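Low molecular weight heat shock protein (Xanthomonas axonopodis pv. citri, PDB 3GT6) is a small heat shock protein that probably acts as an oligomeric, ATP-independent chaperone, holding unfolding proteins back from aggregation under stress. Local coordinates at residues H18-A23 with V92-I97. Residues are numbered along the deposited sequence; the frame is centred on the assembly and turned at random.
Sequences HFVLYA and VLEIRI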
loop_
_atom_site.group_PDB
_atom_site.type_symbol
_atom_site.label_atom_id
_atom_site.label_comp_id
_atom_site.label_asym_id
_atom_site.label_seq_id
_atom_site.Cartn_x
_atom_site.Cartn_y
_atom_site.Cartn_z
ATOM N N HIS A 18 -21.145 -5.750 12.111
ATOM C CA HIS A 18 -20.067 -4.802 12.156
ATOM C C HIS A 18 -19.737 -4.315 10.771
ATOM O O HIS A 18 -20.156 -4.903 9.769
ATOM C CB HIS A 18 -18.832 -5.443 12.868
ATOM C CG HIS A 18 -18.198 -6.545 12.084
ATOM N ND1 HIS A 18 -18.683 -7.835 12.074
ATOM C CD2 HIS A 18 -17.103 -6.550 11.279
ATOM C CE1 HIS A 18 -17.924 -8.588 11.298
ATOM N NE2 HIS A 18 -16.947 -7.835 10.824
ATOM N N PHE A 19 -18.989 -3.227 10.717
ATOM C CA PHE A 19 -18.446 -2.810 9.469
ATOM C C PHE A 19 -16.974 -3.050 9.526
ATOM O O PHE A 19 -16.370 -3.017 10.589
ATOM C CB PHE A 19 -18.677 -1.319 9.234
ATOM C CG PHE A 19 -20.105 -0.952 9.081
ATOM C CD1 PHE A 19 -20.647 -0.779 7.797
ATOM C CD2 PHE A 19 -20.929 -0.776 10.215
ATOM C CE1 PHE A 19 -22.008 -0.399 7.641
ATOM C CE2 PHE A 19 -22.250 -0.415 10.074
ATOM C CZ PHE A 19 -22.817 -0.222 8.768
ATOM N N VAL A 20 -16.382 -3.231 8.354
ATOM C CA VAL A 20 -14.940 -3.244 8.234
ATOM C C VAL A 20 -14.598 -2.372 7.044
ATOM O O VAL A 20 -15.214 -2.512 5.976
ATOM C CB VAL A 20 -14.409 -4.615 7.903
ATOM C CG1 VAL A 20 -12.904 -4.584 8.140
ATOM C CG2 VAL A 20 -14.949 -5.642 8.856
ATOM N N LEU A 21 -13.632 -1.494 7.243
ATOM C CA LEU A 21 -13.013 -0.751 6.150
ATOM C C LEU A 21 -11.614 -1.235 6.081
ATOM O O LEU A 21 -10.944 -1.432 7.079
ATOM C CB LEU A 21 -13.024 0.774 6.354
ATOM C CG LEU A 21 -14.355 1.463 6.552
ATOM C CD1 LEU A 21 -14.817 1.256 7.997
ATOM C CD2 LEU A 21 -14.230 2.947 6.247
ATOM N N TYR A 22 -11.176 -1.500 4.876
ATOM C CA TYR A 22 -9.776 -1.870 4.651
ATOM C C TYR A 22 -9.181 -0.783 3.775
ATOM O O TYR A 22 -9.697 -0.573 2.680
ATOM C CB TYR A 22 -9.754 -3.138 3.795
ATOM C CG TYR A 22 -10.577 -4.258 4.399
ATOM C CD1 TYR A 22 -10.003 -5.152 5.291
ATOM C CD2 TYR A 22 -11.924 -4.442 4.040
ATOM C CE1 TYR A 22 -10.728 -6.190 5.856
ATOM C CE2 TYR A 22 -12.668 -5.489 4.587
ATOM C CZ TYR A 22 -12.055 -6.346 5.508
ATOM O OH TYR A 22 -12.745 -7.377 6.064
ATOM N N ALA A 23 -8.119 -0.128 4.223
ATOM C CA ALA A 23 -7.581 1.016 3.525
ATOM C C ALA A 23 -6.150 0.662 3.166
ATOM O O ALA A 23 -5.357 0.243 4.034
ATOM C CB ALA A 23 -7.600 2.219 4.437
ATOM N N VAL A 92 -1.972 -2.191 5.177
ATOM C CA VAL A 92 -3.437 -2.181 5.046
ATOM C C VAL A 92 -4.010 -1.835 6.422
ATOM O O VAL A 92 -3.703 -2.491 7.375
ATOM C CB VAL A 92 -3.967 -3.519 4.578
ATOM C CG1 VAL A 92 -5.470 -3.518 4.668
ATOM C CG2 VAL A 92 -3.617 -3.771 3.073
ATOM N N LEU A 93 -4.785 -0.781 6.536
ATOM C CA LEU A 93 -5.388 -0.449 7.810
ATOM C C LEU A 93 -6.781 -1.069 7.798
ATOM O O LEU A 93 -7.516 -0.921 6.837
ATOM C CB LEU A 93 -5.460 1.075 8.006
ATOM C CG LEU A 93 -5.934 1.473 9.396
ATOM C CD1 LEU A 93 -4.832 1.131 10.412
ATOM C CD2 LEU A 93 -6.260 2.922 9.408
ATOM N N GLU A 94 -7.097 -1.801 8.852
ATOM C CA GLU A 94 -8.341 -2.441 8.941
ATOM C C GLU A 94 -9.096 -1.790 10.067
ATOM O O GLU A 94 -8.663 -1.798 11.222
ATOM C CB GLU A 94 -8.128 -3.930 9.251
ATOM C CG GLU A 94 -9.435 -4.589 9.247
ATOM C CD GLU A 94 -9.343 -6.088 9.424
ATOM O OE1 GLU A 94 -8.508 -6.734 8.758
ATOM O OE2 GLU A 94 -10.115 -6.576 10.240
ATOM N N ILE A 95 -10.210 -1.160 9.728
ATOM C CA ILE A 95 -10.970 -0.442 10.705
ATOM C C ILE A 95 -12.266 -1.215 10.915
ATOM O O ILE A 95 -12.987 -1.460 9.975
ATOM C CB ILE A 95 -11.348 0.908 10.151
ATOM C CG1 ILE A 95 -10.071 1.659 9.804
ATOM C CG2 ILE A 95 -12.286 1.624 11.118
ATOM C CD1 ILE A 95 -10.309 2.889 8.944
ATOM N N ARG A 96 -12.553 -1.573 12.153
ATOM C CA ARG A 96 -13.674 -2.400 12.470
ATOM C C ARG A 96 -14.586 -1.602 13.334
ATOM O O ARG A 96 -14.137 -0.925 14.248
ATOM C CB ARG A 96 -13.171 -3.643 13.189
ATOM C CG ARG A 96 -12.207 -4.479 12.336
ATOM C CD ARG A 96 -11.685 -5.690 13.144
ATOM N NE ARG A 96 -12.757 -6.707 13.264
ATOM C CZ ARG A 96 -13.167 -7.552 12.297
ATOM N NH1 ARG A 96 -12.569 -7.596 11.130
ATOM N NH2 ARG A 96 -14.163 -8.421 12.540
ATOM N N ILE A 97 -15.865 -1.598 12.993
ATOM C CA ILE A 97 -16.824 -0.784 13.699
ATOM C C ILE A 97 -18.050 -1.668 13.937
ATOM O O ILE A 97 -18.720 -2.065 13.011
ATOM C CB ILE A 97 -17.238 0.364 12.895
ATOM C CG1 ILE A 97 -15.993 1.031 12.281
ATOM C CG2 ILE A 97 -17.990 1.261 13.777
ATOM C CD1 ILE A 97 -16.293 2.250 11.446
#
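L21 and I95 form a hydrogen-bonded pair at the middle of the contact between 18-23 and 92-97, L21 N giving to I95 O at 2.8 Å and I95 N returning to L21 O. With F19–I97 and A23–L93 likewise bonded both ways, six backbone bonds join the strands.

The tightly packed face carries F19, L21, A23, L93, I95 and I97, all buried. With CG anti to the carbonyl carbon (chi1 -58°), CD1 of L21 reaches both isoleucines, lying 4.0 Å from I95 CG2 and 3.9 Å from I97 CD1. L42 touches L21 and I97 from strand 41-48, and I44 of that strand touches A23 and I95, as expected for facing sheets of the alpha-crystallin domain's immunoglobulin-like sandwich. The pair is central in its sheet, with 10-14 beyond one strand and 85-89 beyond the other.

The other face is mixed: V20 and Y22 are buried, while E94 is partly exposed and R96 exposed, so the loose side lies with the charged groups. E94, its CG anti to the backbone N (chi1 -176°), brings CG to 3.6 Å from V20 CG1 and OE1 beside the Y22 ring edge. V20 CG1 also lies above one face of that ring, offset toward its rim. Along the same strand as E94, R96 NH1 bridges to E94 OE2 at 2.8 Å, nearly along the C–O axis, holding the guanidinium beside V20 CG2. The exposed R96 ends near H18, whose CD2 lies over a guanidinium face; R96 NH2 comes within 3.3 Å of H18 NE2, but the angle is too poor for a hydrogen bond.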